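Local coordinates for adenylosuccinate lyase (Francisella tularensis subsp. tularensis SCHU S4, PDB 4EEI), which probably catalyses two fumarate-releasing steps of purine biosynthesis, splitting adenylosuccinate into AMP and fumarate and SAICAR into AICAR and fumarate, at residues 27-38 and 86-94; 116-127 and 324-334. One frame throughout, in Å; residues are numbered along the deposited sequence.

Contact 1 of 2, residues 27-38 and 86-94; sequences ELAILEALEDRM and KFFHFGVTS. With EDO (1,2-ethanediol), chain Y.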
loop_
_atom_site.group_PDB
_atom_site.type_symbol
_atom_site.label_atom_id
_atom_site.label_comp_id
_atom_site.label_asym_id
_atom_site.label_seq_id
_atom_site.Cartn_x
_atom_site.Cartn_y
_atom_site.Cartn_z
ATOM N N GLU B 27 20.174 29.627 4.165
ATOM C CA GLU B 27 21.307 30.031 5.004
ATOM C C GLU B 27 21.407 31.553 5.095
ATOM O O GLU B 27 21.732 32.105 6.148
ATOM C CB GLU B 27 22.633 29.496 4.440
ATOM C CG GLU B 27 22.834 27.982 4.525
ATOM C CD GLU B 27 23.356 27.512 5.884
ATOM O OE1 GLU B 27 23.332 28.301 6.860
ATOM O OE2 GLU B 27 23.796 26.342 5.974
ATOM N N LEU B 28 21.130 32.234 3.991
ATOM C CA LEU B 28 21.301 33.683 3.956
ATOM C C LEU B 28 20.125 34.382 4.616
ATOM O O LEU B 28 20.253 35.506 5.090
ATOM C CB LEU B 28 21.483 34.170 2.518
ATOM C CG LEU B 28 22.774 33.689 1.868
ATOM C CD1 LEU B 28 22.872 34.185 0.433
ATOM C CD2 LEU B 28 23.963 34.160 2.696
ATOM N N ALA B 29 18.976 33.714 4.643
ATOM C CA ALA B 29 17.811 34.263 5.340
ATOM C C ALA B 29 18.061 34.350 6.848
ATOM O O ALA B 29 17.819 35.395 7.468
ATOM C CB ALA B 29 16.566 33.440 5.045
ATOM N N ILE B 30 18.540 33.261 7.447
ATOM C CA ILE B 30 18.840 33.288 8.876
ATOM C C ILE B 30 20.058 34.181 9.153
ATOM O O ILE B 30 20.110 34.883 10.165
ATOM C CB ILE B 30 19.014 31.862 9.467
ATOM C CG1 ILE B 30 19.158 31.929 10.989
ATOM C CG2 ILE B 30 20.206 31.139 8.846
ATOM C CD1 ILE B 30 17.965 32.571 11.671
ATOM N N LEU B 31 21.026 34.189 8.243
ATOM C CA LEU B 31 22.215 35.022 8.436
ATOM C C LEU B 31 21.832 36.498 8.458
ATOM O O LEU B 31 22.341 37.266 9.273
ATOM C CB LEU B 31 23.260 34.752 7.346
ATOM C CG LEU B 31 24.590 35.508 7.426
ATOM C CD1 LEU B 31 25.358 35.164 8.690
ATOM C CD2 LEU B 31 25.451 35.224 6.190
ATOM N N GLU B 32 20.924 36.889 7.569
ATOM C CA GLU B 32 20.462 38.274 7.510
ATOM C C GLU B 32 19.678 38.624 8.774
ATOM O O GLU B 32 19.821 39.712 9.331
ATOM C CB GLU B 32 19.600 38.502 6.258
ATOM C CG GLU B 32 18.999 39.903 6.155
ATOM C CD GLU B 32 18.280 40.159 4.835
ATOM O OE1 GLU B 32 18.501 39.403 3.860
ATOM O OE2 GLU B 32 17.488 41.123 4.779
ATOM N N ALA B 33 18.855 37.689 9.236
ATOM C CA ALA B 33 18.135 37.876 10.493
ATOM C C ALA B 33 19.118 38.141 11.631
ATOM O O ALA B 33 18.919 39.040 12.455
ATOM C CB ALA B 33 17.282 36.648 10.797
ATOM N N LEU B 34 20.192 37.361 11.661
ATOM C CA LEU B 34 21.161 37.445 12.740
ATOM C C LEU B 34 21.967 38.736 12.701
ATOM O O LEU B 34 22.703 39.029 13.634
ATOM C CB LEU B 34 22.077 36.223 12.729
ATOM C CG LEU B 34 21.404 34.934 13.204
ATOM C CD1 LEU B 34 22.339 33.736 13.089
ATOM C CD2 LEU B 34 20.916 35.093 14.640
ATOM N N GLU B 35 21.818 39.506 11.630
ATOM C CA GLU B 35 22.458 40.813 11.544
ATOM C C GLU B 35 21.853 41.796 12.544
ATOM O O GLU B 35 22.453 42.821 12.859
ATOM C CB GLU B 35 22.360 41.369 10.123
ATOM C CG GLU B 35 23.412 40.819 9.174
ATOM C CD GLU B 35 23.295 41.388 7.774
ATOM O OE1 GLU B 35 22.666 42.455 7.613
ATOM O OE2 GLU B 35 23.834 40.769 6.834
ATOM N N ASP B 36 20.663 41.474 13.040
ATOM C CA ASP B 36 20.051 42.244 14.117
ATOM C C ASP B 36 20.699 41.926 15.459
ATOM O O ASP B 36 20.401 42.564 16.468
ATOM C CB ASP B 36 18.548 41.970 14.184
ATOM C CG ASP B 36 17.768 42.732 13.132
ATOM O OD1 ASP B 36 18.400 43.415 12.300
ATOM O OD2 ASP B 36 16.524 42.649 13.137
ATOM N N ARG B 37 21.585 40.938 15.464
ATOM C CA ARG B 37 22.339 40.595 16.662
ATOM C C ARG B 37 23.839 40.725 16.423
ATOM O O ARG B 37 24.381 41.828 16.430
ATOM C CB ARG B 37 21.996 39.179 17.125
ATOM C CG ARG B 37 20.513 38.961 17.377
ATOM C CD ARG B 37 20.279 38.180 18.658
ATOM N NE ARG B 37 19.987 36.775 18.391
ATOM C CZ ARG B 37 20.594 35.760 18.995
ATOM N NH1 ARG B 37 20.265 34.513 18.691
ATOM N NH2 ARG B 37 21.531 35.991 19.903
ATOM N N MET B 38 24.505 39.595 16.211
ATOM C CA MET B 38 25.956 39.532 16.339
ATOM C C MET B 38 26.658 39.632 14.986
ATOM O O MET B 38 27.869 39.835 14.922
ATOM C CB MET B 38 26.377 38.247 17.055
ATOM C CG MET B 38 26.275 36.995 16.199
ATOM S SD MET B 38 24.592 36.356 16.120
ATOM C CE MET B 38 24.353 35.826 17.812
ATOM N N LYS B 86 32.462 33.828 8.728
ATOM C CA LYS B 86 32.449 33.473 10.148
ATOM C C LYS B 86 31.091 33.024 10.701
ATOM O O LYS B 86 31.009 32.044 11.453
ATOM C CB LYS B 86 32.982 34.628 10.994
ATOM C CG LYS B 86 32.970 34.317 12.470
ATOM C CD LYS B 86 33.844 35.266 13.268
ATOM C CE LYS B 86 33.962 34.767 14.691
ATOM N NZ LYS B 86 34.829 35.613 15.561
ATOM N N PHE B 87 30.032 33.742 10.345
ATOM C CA PHE B 87 28.725 33.456 10.917
ATOM C C PHE B 87 27.854 32.644 9.971
ATOM O O PHE B 87 26.659 32.469 10.210
ATOM C CB PHE B 87 28.031 34.749 11.347
ATOM C CG PHE B 87 28.669 35.402 12.543
ATOM C CD1 PHE B 87 29.395 36.579 12.411
ATOM C CD2 PHE B 87 28.563 34.824 13.795
ATOM C CE1 PHE B 87 29.986 37.174 13.511
ATOM C CE2 PHE B 87 29.150 35.412 14.897
ATOM C CZ PHE B 87 29.864 36.588 14.757
ATOM N N PHE B 88 28.456 32.138 8.901
ATOM C CA PHE B 88 27.727 31.266 7.993
ATOM C C PHE B 88 27.365 29.992 8.749
ATOM O O PHE B 88 28.212 29.396 9.422
ATOM C CB PHE B 88 28.552 30.946 6.745
ATOM C CG PHE B 88 27.734 30.398 5.608
ATOM C CD1 PHE B 88 26.972 31.247 4.817
ATOM C CD2 PHE B 88 27.712 29.033 5.339
ATOM C CE1 PHE B 88 26.209 30.751 3.764
ATOM C CE2 PHE B 88 26.952 28.527 4.288
ATOM C CZ PHE B 88 26.197 29.388 3.501
ATOM N N HIS B 89 26.096 29.608 8.666
ATOM C CA HIS B 89 25.598 28.416 9.351
ATOM C C HIS B 89 25.826 28.494 10.863
ATOM O O HIS B 89 26.409 27.596 11.469
ATOM C CB HIS B 89 26.250 27.161 8.766
ATOM C CG HIS B 89 25.501 25.900 9.056
ATOM N ND1 HIS B 89 24.471 25.448 8.258
ATOM C CD2 HIS B 89 25.630 24.995 10.054
ATOM C CE1 HIS B 89 23.998 24.316 8.754
ATOM N NE2 HIS B 89 24.684 24.021 9.843
ATOM N N PHE B 90 25.363 29.578 11.468
ATOM C CA PHE B 90 25.565 29.796 12.885
ATOM C C PHE B 90 24.268 29.495 13.625
ATOM O O PHE B 90 23.206 29.986 13.237
ATOM C CB PHE B 90 25.997 31.248 13.106
ATOM C CG PHE B 90 26.326 31.583 14.526
ATOM C CD1 PHE B 90 25.363 32.127 15.361
ATOM C CD2 PHE B 90 27.607 31.391 15.018
ATOM C CE1 PHE B 90 25.665 32.460 16.665
ATOM C CE2 PHE B 90 27.918 31.717 16.331
ATOM C CZ PHE B 90 26.942 32.252 17.157
ATOM N N GLY B 91 24.344 28.665 14.661
ATOM C CA GLY B 91 23.192 28.397 15.510
ATOM C C GLY B 91 22.203 27.374 14.966
ATOM O O GLY B 91 21.520 26.693 15.740
ATOM N N VAL B 92 22.118 27.263 13.646
ATOM C CA VAL B 92 21.201 26.309 13.022
ATOM C C VAL B 92 21.715 24.882 13.122
ATOM O O VAL B 92 22.913 24.658 13.307
ATOM C CB VAL B 92 20.981 26.621 11.532
ATOM C CG1 VAL B 92 20.124 27.858 11.362
ATOM C CG2 VAL B 92 22.320 26.792 10.811
ATOM N N THR B 93 20.804 23.919 13.006
ATOM C CA THR B 93 21.182 22.528 12.792
ATOM C C THR B 93 21.095 22.276 11.279
ATOM O O THR B 93 20.409 23.029 10.574
ATOM C CB THR B 93 20.251 21.578 13.594
ATOM O OG1 THR B 93 20.791 20.253 13.599
ATOM C CG2 THR B 93 18.857 21.558 12.992
ATOM N N SER B 94 21.801 21.268 10.757
ATOM C CA SER B 94 21.752 21.000 9.313
ATOM C C SER B 94 20.323 20.935 8.774
ATOM O O SER B 94 20.030 21.481 7.713
ATOM C CB SER B 94 22.505 19.713 8.943
ATOM O OG SER B 94 23.870 19.792 9.298
HETATM C C1 EDO Y . 21.662 45.321 16.919
HETATM O O1 EDO Y . 22.282 45.151 15.636
HETATM C C2 EDO Y . 22.409 44.493 17.959
HETATM O O2 EDO Y . 23.812 44.780 17.877
HETATM O O HOH W 1 23.789 30.875 7.691
#

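Contact 2 of 2, residues 116-127 and 324-334; sequences DLEALCDSLLTK and LRRMKNTIDNL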
loop_
_atom_site.group_PDB
_atom_site.type_symbol
_atom_site.label_atom_id
_atom_site.label_comp_id
_atom_site.label_asym_id
_atom_site.label_seq_id
_atom_site.Cartn_x
_atom_site.Cartn_y
_atom_site.Cartn_z
ATOM N N ASP B 116 -0.986 23.124 -14.029
ATOM C CA ASP B 116 -1.344 22.035 -14.940
ATOM C C ASP B 116 -2.650 21.335 -14.554
ATOM O O ASP B 116 -3.390 20.892 -15.426
ATOM C CB ASP B 116 -0.198 21.026 -15.061
ATOM C CG ASP B 116 0.991 21.591 -15.823
ATOM O OD1 ASP B 116 0.776 22.385 -16.760
ATOM O OD2 ASP B 116 2.144 21.256 -15.477
ATOM N N LEU B 117 -2.934 21.228 -13.259
ATOM C CA LEU B 117 -4.209 20.655 -12.825
ATOM C C LEU B 117 -5.383 21.550 -13.234
ATOM O O LEU B 117 -6.410 21.066 -13.710
ATOM C CB LEU B 117 -4.212 20.401 -11.312
ATOM C CG LEU B 117 -5.508 19.911 -10.651
ATOM C CD1 LEU B 117 -5.967 18.593 -11.258
ATOM C CD2 LEU B 117 -5.318 19.754 -9.149
ATOM N N GLU B 118 -5.236 22.860 -13.066
ATOM C CA GLU B 118 -6.300 23.774 -13.472
ATOM C C GLU B 118 -6.496 23.737 -14.992
ATOM O O GLU B 118 -7.619 23.835 -15.491
ATOM C CB GLU B 118 -6.003 25.200 -12.996
ATOM C CG GLU B 118 -7.154 26.173 -13.236
ATOM C CD GLU B 118 -7.111 27.373 -12.302
ATOM O OE1 GLU B 118 -5.995 27.862 -12.022
ATOM O OE2 GLU B 118 -8.192 27.822 -11.850
ATOM N N ALA B 119 -5.402 23.595 -15.737
ATOM C CA ALA B 119 -5.506 23.527 -17.190
ATOM C C ALA B 119 -6.237 22.253 -17.624
ATOM O O ALA B 119 -6.980 22.262 -18.611
ATOM C CB ALA B 119 -4.128 23.612 -17.837
ATOM N N LEU B 120 -6.020 21.158 -16.903
ATOM C CA LEU B 120 -6.725 19.911 -17.208
ATOM C C LEU B 120 -8.217 20.072 -16.909
ATOM O O LEU B 120 -9.065 19.589 -17.664
ATOM C CB LEU B 120 -6.148 18.738 -16.406
ATOM C CG LEU B 120 -6.977 17.451 -16.519
ATOM C CD1 LEU B 120 -7.085 17.004 -17.978
ATOM C CD2 LEU B 120 -6.405 16.339 -15.655
ATOM N N CYS B 121 -8.532 20.749 -15.807
ATOM C CA CYS B 121 -9.924 21.086 -15.486
ATOM C C CYS B 121 -10.547 21.873 -16.623
ATOM O O CYS B 121 -11.640 21.531 -17.094
ATOM C CB CYS B 121 -10.019 21.884 -14.181
ATOM S SG CYS B 121 -9.651 20.884 -12.712
ATOM N N ASP B 122 -9.850 22.912 -17.080
ATOM C CA ASP B 122 -10.338 23.712 -18.201
ATOM C C ASP B 122 -10.637 22.872 -19.442
ATOM O O ASP B 122 -11.675 23.042 -20.076
ATOM C CB ASP B 122 -9.336 24.810 -18.570
ATOM C CG ASP B 122 -9.116 25.806 -17.450
ATOM O OD1 ASP B 122 -9.972 25.892 -16.545
ATOM O OD2 ASP B 122 -8.085 26.515 -17.489
ATOM N N SER B 123 -9.721 21.978 -19.795
ATOM C CA SER B 123 -9.896 21.148 -20.987
ATOM C C SER B 123 -11.062 20.158 -20.851
ATOM O O SER B 123 -11.775 19.893 -21.831
ATOM C CB SER B 123 -8.597 20.401 -21.311
ATOM O OG SER B 123 -7.670 21.265 -21.939
ATOM N N LEU B 124 -11.235 19.604 -19.656
ATOM C CA LEU B 124 -12.355 18.699 -19.381
ATOM C C LEU B 124 -13.713 19.397 -19.510
ATOM O O LEU B 124 -14.647 18.839 -20.087
ATOM C CB LEU B 124 -12.219 18.075 -17.988
ATOM C CG LEU B 124 -11.157 16.972 -17.898
ATOM C CD1 LEU B 124 -10.945 16.587 -16.454
ATOM C CD2 LEU B 124 -11.614 15.758 -18.695
ATOM N N LEU B 125 -13.825 20.613 -18.978
ATOM C CA LEU B 125 -15.069 21.386 -19.108
ATOM C C LEU B 125 -15.327 21.774 -20.564
ATOM O O LEU B 125 -16.475 21.789 -21.038
ATOM C CB LEU B 125 -15.025 22.635 -18.208
ATOM C CG LEU B 125 -16.295 23.491 -18.163
ATOM C CD1 LEU B 125 -17.496 22.629 -17.839
ATOM C CD2 LEU B 125 -16.168 24.621 -17.154
ATOM N N THR B 126 -14.255 22.109 -21.278
ATOM C CA THR B 126 -14.370 22.412 -22.693
ATOM C C THR B 126 -14.938 21.212 -23.427
ATOM O O THR B 126 -15.832 21.352 -24.255
ATOM C CB THR B 126 -13.024 22.820 -23.297
ATOM O OG1 THR B 126 -12.657 24.113 -22.798
ATOM C CG2 THR B 126 -13.120 22.875 -24.821
ATOM N N LYS B 127 -14.427 20.028 -23.112
ATOM C CA LYS B 127 -14.956 18.810 -23.716
ATOM C C LYS B 127 -16.409 18.540 -23.295
ATOM O O LYS B 127 -17.230 18.134 -24.114
ATOM C CB LYS B 127 -14.076 17.624 -23.346
ATOM C CG LYS B 127 -13.904 16.626 -24.477
ATOM C CD LYS B 127 -13.101 17.209 -25.650
ATOM C CE LYS B 127 -12.926 16.167 -26.749
ATOM N NZ LYS B 127 -11.852 16.507 -27.728
ATOM N N LEU B 324 -0.474 15.153 -15.881
ATOM C CA LEU B 324 -1.522 16.169 -16.043
ATOM C C LEU B 324 -1.451 16.828 -17.415
ATOM O O LEU B 324 -2.482 17.153 -18.006
ATOM C CB LEU B 324 -1.426 17.241 -14.959
ATOM C CG LEU B 324 -1.707 16.765 -13.531
ATOM C CD1 LEU B 324 -1.343 17.853 -12.553
ATOM C CD2 LEU B 324 -3.188 16.401 -13.387
ATOM N N ARG B 325 -0.238 17.059 -17.914
ATOM C CA ARG B 325 -0.070 17.664 -19.239
ATOM C C ARG B 325 -0.469 16.701 -20.330
ATOM O O ARG B 325 -1.113 17.086 -21.315
ATOM C CB ARG B 325 1.377 18.123 -19.454
ATOM C CG ARG B 325 1.823 19.210 -18.489
ATOM C CD ARG B 325 3.179 19.783 -18.855
ATOM N NE ARG B 325 3.577 20.816 -17.895
ATOM C CZ ARG B 325 4.761 21.418 -17.890
ATOM N NH1 ARG B 325 5.681 21.093 -18.788
ATOM N NH2 ARG B 325 5.026 22.340 -16.976
ATOM N N ARG B 326 -0.077 15.442 -20.183
ATOM C CA ARG B 326 -0.383 14.470 -21.240
ATOM C C ARG B 326 -1.884 14.172 -21.280
ATOM O O ARG B 326 -2.478 14.065 -22.362
ATOM C CB ARG B 326 0.413 13.175 -21.060
ATOM C CG ARG B 326 0.063 12.113 -22.094
ATOM C CD ARG B 326 1.067 10.966 -22.136
ATOM N NE ARG B 326 0.783 10.081 -23.268
ATOM C CZ ARG B 326 1.601 9.133 -23.703
ATOM N NH1 ARG B 326 2.763 8.934 -23.096
ATOM N NH2 ARG B 326 1.255 8.390 -24.753
ATOM N N MET B 327 -2.500 14.048 -20.108
ATOM C CA MET B 327 -3.948 13.846 -20.058
ATOM C C MET B 327 -4.704 15.028 -20.657
ATOM O O MET B 327 -5.682 14.841 -21.371
ATOM C CB MET B 327 -4.423 13.599 -18.629
ATOM C CG MET B 327 -5.951 13.408 -18.550
ATOM S SD MET B 327 -6.523 11.911 -19.416
ATOM C CE MET B 327 -6.402 10.730 -18.070
ATOM N N LYS B 328 -4.256 16.247 -20.373
ATOM C CA LYS B 328 -4.894 17.420 -20.977
ATOM C C LYS B 328 -4.804 17.392 -22.497
ATOM O O LYS B 328 -5.796 17.644 -23.198
ATOM C CB LYS B 328 -4.285 18.719 -20.436
ATOM C CG LYS B 328 -4.782 19.979 -21.162
ATOM C CD LYS B 328 -3.668 21.008 -21.250
ATOM C CE LYS B 328 -4.169 22.400 -21.599
ATOM N NZ LYS B 328 -4.817 22.516 -22.945
ATOM N N ASN B 329 -3.629 17.069 -23.027
ATOM C CA ASN B 329 -3.492 17.033 -24.481
ATOM C C ASN B 329 -4.333 15.906 -25.080
ATOM O O ASN B 329 -4.913 16.062 -26.149
ATOM C CB ASN B 329 -2.024 16.889 -24.878
ATOM C CG ASN B 329 -1.214 18.142 -24.594
ATOM O OD1 ASN B 329 -1.697 19.268 -24.767
ATOM N ND2 ASN B 329 0.035 17.952 -24.167
ATOM N N THR B 330 -4.397 14.781 -24.381
ATOM C CA THR B 330 -5.211 13.647 -24.816
ATOM C C THR B 330 -6.704 14.003 -24.831
ATOM O O THR B 330 -7.424 13.651 -25.761
ATOM C CB THR B 330 -4.952 12.409 -23.926
ATOM O OG1 THR B 330 -3.612 11.940 -24.146
ATOM C CG2 THR B 330 -5.912 11.288 -24.268
ATOM N N ILE B 331 -7.166 14.709 -23.805
ATOM C CA ILE B 331 -8.552 15.181 -23.800
ATOM C C ILE B 331 -8.790 16.171 -24.948
ATOM O O ILE B 331 -9.763 16.031 -25.704
ATOM C CB ILE B 331 -8.922 15.837 -22.457
ATOM C CG1 ILE B 331 -8.876 14.811 -21.320
ATOM C CG2 ILE B 331 -10.302 16.497 -22.547
ATOM C CD1 ILE B 331 -9.879 13.680 -21.467
ATOM N N ASP B 332 -7.918 17.173 -25.086
ATOM C CA ASP B 332 -8.067 18.137 -26.184
ATOM C C ASP B 332 -8.163 17.465 -27.543
ATOM O O ASP B 332 -8.961 17.878 -28.390
ATOM C CB ASP B 332 -6.898 19.135 -26.230
ATOM C CG ASP B 332 -6.904 20.106 -25.070
ATOM O OD1 ASP B 332 -7.974 20.279 -24.446
ATOM O OD2 ASP B 332 -5.836 20.705 -24.792
ATOM N N ASN B 333 -7.345 16.438 -27.759
ATOM C CA ASN B 333 -7.227 15.845 -29.088
ATOM C C ASN B 333 -8.135 14.637 -29.305
ATOM O O ASN B 333 -8.186 14.091 -30.402
ATOM C CB ASN B 333 -5.761 15.485 -29.382
ATOM C CG ASN B 333 -4.869 16.710 -29.478
ATOM O OD1 ASN B 333 -5.278 17.747 -29.988
ATOM N ND2 ASN B 333 -3.647 16.598 -28.974
ATOM N N LEU B 334 -8.846 14.227 -28.260
ATOM C CA LEU B 334 -9.762 13.087 -28.346
ATOM C C LEU B 334 -10.812 13.311 -29.441
ATOM O O LEU B 334 -11.395 14.395 -29.529
ATOM C CB LEU B 334 -10.463 12.888 -26.988
ATOM C CG LEU B 334 -11.260 11.600 -26.773
ATOM C CD1 LEU B 334 -10.312 10.402 -26.805
ATOM C CD2 LEU B 334 -12.022 11.625 -25.436
HETATM O O HOH W 2 -2.513 19.896 -17.843
HETATM O O HOH W 3 -6.787 23.846 -21.070
HETATM O O HOH W 4 -10.721 19.939 -24.472
#

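Contact 1 of 2, residues 27-38 and 86-94
With CG anti to its own carbonyl carbon (chi1 -69°) and the chain bent at chi2 (-83°), E27 folds its carboxylate back toward H89, whose imidazole swings out with CG anti to the backbone N. The two meet in a short, nearly straight hydrogen bond: H89 ND1 donates to E27 OE2 at 2.5 Å, and the N-H...O angle is 166°. The acceptor lies close to the imidazole plane and uses its syn lone pair, although carboxylate and ring are themselves steeply inclined. V92 CG2 rests 3.5 Å above that imidazole, over its centre. The other oxygen, E27 OE1, sits over one face of the F88 ring and accepts from a water that also donates to E27 O and accepts from H89 N, so the helix and the backbone of the loop are bridged at the same point.

F88 carries the apolar continuation: its CZ lies 3.7 Å from E27 CB, and L28 CD2 approaches the ring at its edge. One turn on, L31 CD1 comes within 3.4 Å of F87 O. L34 CD1 reaches the F90 ring near its plane. At the far end M38, bent at chi2 and chi3, lays CG 3.5 Å from F87 CE2 and turns CE to F90 CE1 at 3.8 Å, giving oblique Met-aromatic contacts with both rings. F90 also stacks edge-to-face with H358 of a second subunit.

The loop then delivers T93, just before helix 94-131, and S94, which hydrogen-bonds succinate and touches AMP. Helix 16-33 thus backs part of the wall of a ligand site close to a subunit interface, consistent with the fumarase/aspartase superfamily, whose active sites are built from several subunits.

Contact 2 of 2, residues 116-127 and 324-334
K127 meets I331 first through its aliphatic part: CB lies 4.0 Å from I331 CG2, and CG is almost as near to the same methyl. The chain bends at chi2 (67°) and then runs on extended, which carries CD and CE past I331 O and brings NZ over the C-terminal end of helix 304-333. There NZ donates to I331 O at 2.9 Å, nearly along the C=O axis, and to L334 O at 2.8 Å, with a weak third bond to D332 O.

Between the two helices, which run roughly parallel with axes 8.9 Å apart and crossing at 15°, knobs-into-holes packing fills the middle. L120 sits among L324, M327, K328 and I331, while I331 fits among L120, S123, L124 and K127. On one flank S123 OG donates to D332 OD1 at 2.7 Å; D332 OD2 receives K328 NZ of the same helix on its syn lone pair, a salt bridge that holds the carboxylate for S123. At the other end of the pair from K127, R325 NE forms a salt bridge with D116 OD2 at 2.8 Å, the oxygen lying near the guanidinium plane but the donor well above the carboxylate plane; R325 NH2 also pairs with E9.

The chemistry thus joins a core of leucine, isoleucine and methionine side chains to matched charges, and the lysine ammonium, facing carbonyls at a helix C-terminus, is probably stabilised by the helix dipole.

Overall arrangement
Both segments of contact 1 precede those of contact 2 in the sequence, and the centres of the two contacts lie 46 Å apart, the nearest atoms about 27 Å, without touching. Helix 94-131 connects them: the loop of contact 1 runs into its start at S94, and residues 116-127 of contact 2 lie on its later turns. The centre of contact 2 is about 12 Å from the centre of the chain, where helices 94-131 and 304-333 pack side by side with helices 151-173, 217-244 and 272-293 in the long helical body. That of contact 1 is about 38 Å from it, beside ligands and a second subunit. One helix therefore spans from the substrate site to the buried core of the lyase fold.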